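Local structure of sugar fermentation stimulation protein homolog (Pyrococcus furiosus, 4DA2) at residues 10-15 and 65-70. The protein probably binds DNA, and pairs an OB fold with a PD-(D/E)xK nuclease-type domain that holds calcium here. The protein carries 1 engineered substitution. Coordinates in Å, arbitrary orientation, origin at the centre of the assembly. Residues are numbered along the deposited sequence.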
ATOM      1  N   LEU A  10      18.383  -7.582  -1.618  1.00 19.31           N
ATOM      2  CA  LEU A  10      17.696  -7.168  -0.422  1.00 26.18           C
ATOM      3  C   LEU A  10      18.729  -7.115   0.697  1.00 30.22           C
ATOM      4  O   LEU A  10      19.411  -8.106   0.956  1.00 28.97           O
ATOM      5  CB  LEU A  10      16.553  -8.152  -0.114  1.00 30.18           C
ATOM      6  CG  LEU A  10      15.435  -7.660   0.794  1.00 29.60           C
ATOM      7  CD1 LEU A  10      14.787  -6.400   0.226  1.00 26.70           C
ATOM      8  CD2 LEU A  10      14.404  -8.788   1.022  1.00 19.80           C
ATOM      9  N   PHE A  11      18.889  -5.948   1.321  1.00 23.09           N
ATOM     10  CA  PHE A  11      19.871  -5.784   2.405  1.00 23.40           C
ATOM     11  C   PHE A  11      19.201  -5.590   3.768  1.00 26.74           C
ATOM     12  O   PHE A  11      18.472  -4.621   3.950  1.00 26.33           O
ATOM     13  CB  PHE A  11      20.809  -4.590   2.121  1.00 32.37           C
ATOM     14  CG  PHE A  11      21.590  -4.712   0.836  1.00 37.83           C
ATOM     15  CD1 PHE A  11      22.375  -5.840   0.581  1.00 54.03           C
ATOM     16  CD2 PHE A  11      21.562  -3.688  -0.110  1.00 32.85           C
ATOM     17  CE1 PHE A  11      23.105  -5.956  -0.606  1.00 63.88           C
ATOM     18  CE2 PHE A  11      22.289  -3.799  -1.302  1.00 42.01           C
ATOM     19  CZ  PHE A  11      23.061  -4.932  -1.547  1.00 55.12           C
ATOM     20  N   PRO A  12      19.447  -6.508   4.732  1.00 18.01           N
ATOM     21  CA  PRO A  12      19.003  -6.208   6.097  1.00 19.87           C
ATOM     22  C   PRO A  12      19.761  -4.974   6.598  1.00 30.45           C
ATOM     23  O   PRO A  12      20.904  -4.743   6.191  1.00 23.78           O
ATOM     24  CB  PRO A  12      19.408  -7.458   6.902  1.00 23.66           C
ATOM     25  CG  PRO A  12      20.436  -8.143   6.071  1.00 44.84           C
ATOM     26  CD  PRO A  12      20.160  -7.795   4.639  1.00 27.55           C
ATOM     27  N   CYS A  13      19.110  -4.181   7.439  1.00 18.66           N
ATOM     28  CA  CYS A  13      19.706  -2.970   7.981  1.00 24.95           C
ATOM     29  C   CYS A  13      19.102  -2.731   9.354  1.00 22.96           C
ATOM     30  O   CYS A  13      18.092  -3.366   9.714  1.00 20.33           O
ATOM     31  CB  CYS A  13      19.448  -1.778   7.039  1.00 21.22           C
ATOM     32  SG  CYS A  13      17.705  -1.268   6.941  1.00 23.64           S
ATOM     33  N   ILE A  14      19.740  -1.866  10.141  1.00 19.64           N
ATOM     34  CA  ILE A  14      19.184  -1.430  11.406  1.00 15.89           C
ATOM     35  C   ILE A  14      18.619  -0.041  11.230  1.00 15.11           C
ATOM     36  O   ILE A  14      19.326   0.876  10.779  1.00 21.27           O
ATOM     37  CB  ILE A  14      20.238  -1.438  12.564  1.00 21.68           C
ATOM     38  CG1 ILE A  14      20.882  -2.825  12.692  1.00 36.61           C
ATOM     39  CG2 ILE A  14      19.582  -0.945  13.886  1.00 20.80           C
ATOM     40  CD1 ILE A  14      22.162  -2.860  13.522  1.00 42.96           C
ATOM     41  N   PHE A  15      17.350   0.125  11.588  1.00 18.55           N
ATOM     42  CA  PHE A  15      16.752   1.445  11.543  1.00 17.14           C
ATOM     43  C   PHE A  15      17.308   2.303  12.667  1.00 24.80           C
ATOM     44  O   PHE A  15      17.302   1.893  13.827  1.00 27.86           O
ATOM     45  CB  PHE A  15      15.227   1.383  11.625  1.00 19.27           C
ATOM     46  CG  PHE A  15      14.585   2.716  11.442  1.00 16.94           C
ATOM     47  CD1 PHE A  15      14.486   3.282  10.182  1.00 24.43           C
ATOM     48  CD2 PHE A  15      14.096   3.432  12.541  1.00 15.80           C
ATOM     49  CE1 PHE A  15      13.916   4.569  10.006  1.00 26.34           C
ATOM     50  CE2 PHE A  15      13.520   4.692  12.366  1.00 23.32           C
ATOM     51  CZ  PHE A  15      13.428   5.264  11.103  1.00 24.04           C
ATOM     52  N   TYR A  65      19.593   4.253  -1.567  1.00 18.93           N
ATOM     53  CA  TYR A  65      18.858   3.120  -0.996  1.00 16.36           C
ATOM     54  C   TYR A  65      17.405   3.451  -0.778  1.00 18.16           C
ATOM     55  O   TYR A  65      17.064   4.589  -0.505  1.00 19.02           O
ATOM     56  CB  TYR A  65      19.469   2.711   0.342  1.00 19.87           C
ATOM     57  CG  TYR A  65      20.859   2.166   0.216  1.00 21.19           C
ATOM     58  CD1 TYR A  65      21.073   0.797   0.039  1.00 18.34           C
ATOM     59  CD2 TYR A  65      21.963   3.015   0.259  1.00 32.22           C
ATOM     60  CE1 TYR A  65      22.367   0.291  -0.081  1.00 33.80           C
ATOM     61  CE2 TYR A  65      23.252   2.515   0.141  1.00 38.74           C
ATOM     62  CZ  TYR A  65      23.444   1.156  -0.027  1.00 38.05           C
ATOM     63  OH  TYR A  65      24.722   0.664  -0.143  1.00 38.40           O
ATOM     64  N   ILE A  66      16.552   2.435  -0.914  1.00 17.76           N
ATOM     65  CA  ILE A  66      15.142   2.554  -0.551  1.00 17.23           C
ATOM     66  C   ILE A  66      14.885   1.626   0.639  1.00 17.68           C
ATOM     67  O   ILE A  66      15.262   0.440   0.610  1.00 13.66           O
ATOM     68  CB  ILE A  66      14.234   2.160  -1.732  1.00 17.23           C
ATOM     69  CG1 ILE A  66      14.584   2.978  -2.974  1.00 20.13           C
ATOM     70  CG2 ILE A  66      12.761   2.377  -1.391  1.00 23.20           C
ATOM     71  CD1 ILE A  66      14.075   2.352  -4.222  1.00 15.20           C
ATOM     72  N   LEU A  67      14.286   2.172   1.702  1.00 15.85           N
ATOM     73  CA  LEU A  67      13.850   1.333   2.822  1.00 18.16           C
ATOM     74  C   LEU A  67      12.490   0.714   2.455  1.00 13.68           C
ATOM     75  O   LEU A  67      11.461   1.409   2.463  1.00 23.23           O
ATOM     76  CB  LEU A  67      13.741   2.176   4.096  1.00 24.72           C
ATOM     77  CG  LEU A  67      13.212   1.549   5.391  1.00 19.17           C
ATOM     78  CD1 LEU A  67      14.063   0.331   5.783  1.00 14.09           C
ATOM     79  CD2 LEU A  67      13.219   2.620   6.477  1.00 29.27           C
ATOM     80  N   LEU A  68      12.485  -0.570   2.095  1.00 15.99           N
ATOM     81  CA  LEU A  68      11.277  -1.209   1.562  1.00 13.39           C
ATOM     82  C   LEU A  68      10.295  -1.684   2.608  1.00 18.31           C
ATOM     83  O   LEU A  68       9.093  -1.748   2.338  1.00 17.14           O
ATOM     84  CB  LEU A  68      11.610  -2.400   0.669  1.00 18.59           C
ATOM     85  CG  LEU A  68      12.480  -2.128  -0.555  1.00 17.02           C
ATOM     86  CD1 LEU A  68      12.776  -3.459  -1.154  1.00 14.71           C
ATOM     87  CD2 LEU A  68      11.756  -1.188  -1.535  1.00 19.54           C
ATOM     88  N   GLY A  69      10.824  -2.073   3.760  1.00 15.72           N
ATOM     89  CA  GLY A  69      10.060  -2.705   4.800  1.00 13.15           C
ATOM     90  C   GLY A  69      10.808  -3.032   6.079  1.00 14.81           C
ATOM     91  O   GLY A  69      11.985  -2.705   6.239  1.00 15.48           O
ATOM     92  N   PHE A  70      10.105  -3.715   6.980  1.00 18.73           N
ATOM     93  CA  PHE A  70      10.630  -4.069   8.279  1.00 19.15           C
ATOM     94  C   PHE A  70      10.357  -5.535   8.609  1.00 18.15           C
ATOM     95  O   PHE A  70       9.390  -6.144   8.139  1.00 13.84           O
ATOM     96  CB  PHE A  70       9.995  -3.190   9.362  1.00 15.81           C
ATOM     97  CG  PHE A  70      10.488  -1.763   9.357  1.00 13.71           C
ATOM     98  CD1 PHE A  70      11.509  -1.382  10.224  1.00 19.38           C
ATOM     99  CD2 PHE A  70       9.934  -0.803   8.505  1.00 14.73           C
ATOM    100  CE1 PHE A  70      11.989  -0.069  10.239  1.00 22.47           C
ATOM    101  CE2 PHE A  70      10.407   0.529   8.521  1.00 22.02           C
ATOM    102  CZ  PHE A  70      11.426   0.885   9.395  1.00 18.85           C
TER
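Strands of a small barrel can meet across its interior without a backbone hydrogen bond between them, and 10-15 with 65-70 illustrates this through side-chain fit. The two strands cross at 76°, their axes 9.1 Å apart at closest approach, a gap filled by apolar groups. Leu67 is the central bump: its forked end fills the hollow between the Cys13 sulfur and the Phe15 ring, CD1 4.1 Å from SG of Cys13 and CD2 4.0 Å from CD1 of Phe15. Both strands belong to the N-terminal OB-fold barrel, where strand 52-57 runs antiparallel to each and bridges them. In its pairing with 65-72, Leu68 and Gly69 both face Tyr54, a classic beta bulge. Beyond the bulge, Phe70 closes the hollow, its ring edge toward the face of Phe15 in an offset edge-to-face pair, centroids 5.7 Å apart. Past Cys13 in the other direction, Phe11 packs against the edge of the Tyr65 ring. Leu10, in the loop just before the strand, brings its CD1 to 3.8 Å from CD1 of Leu68.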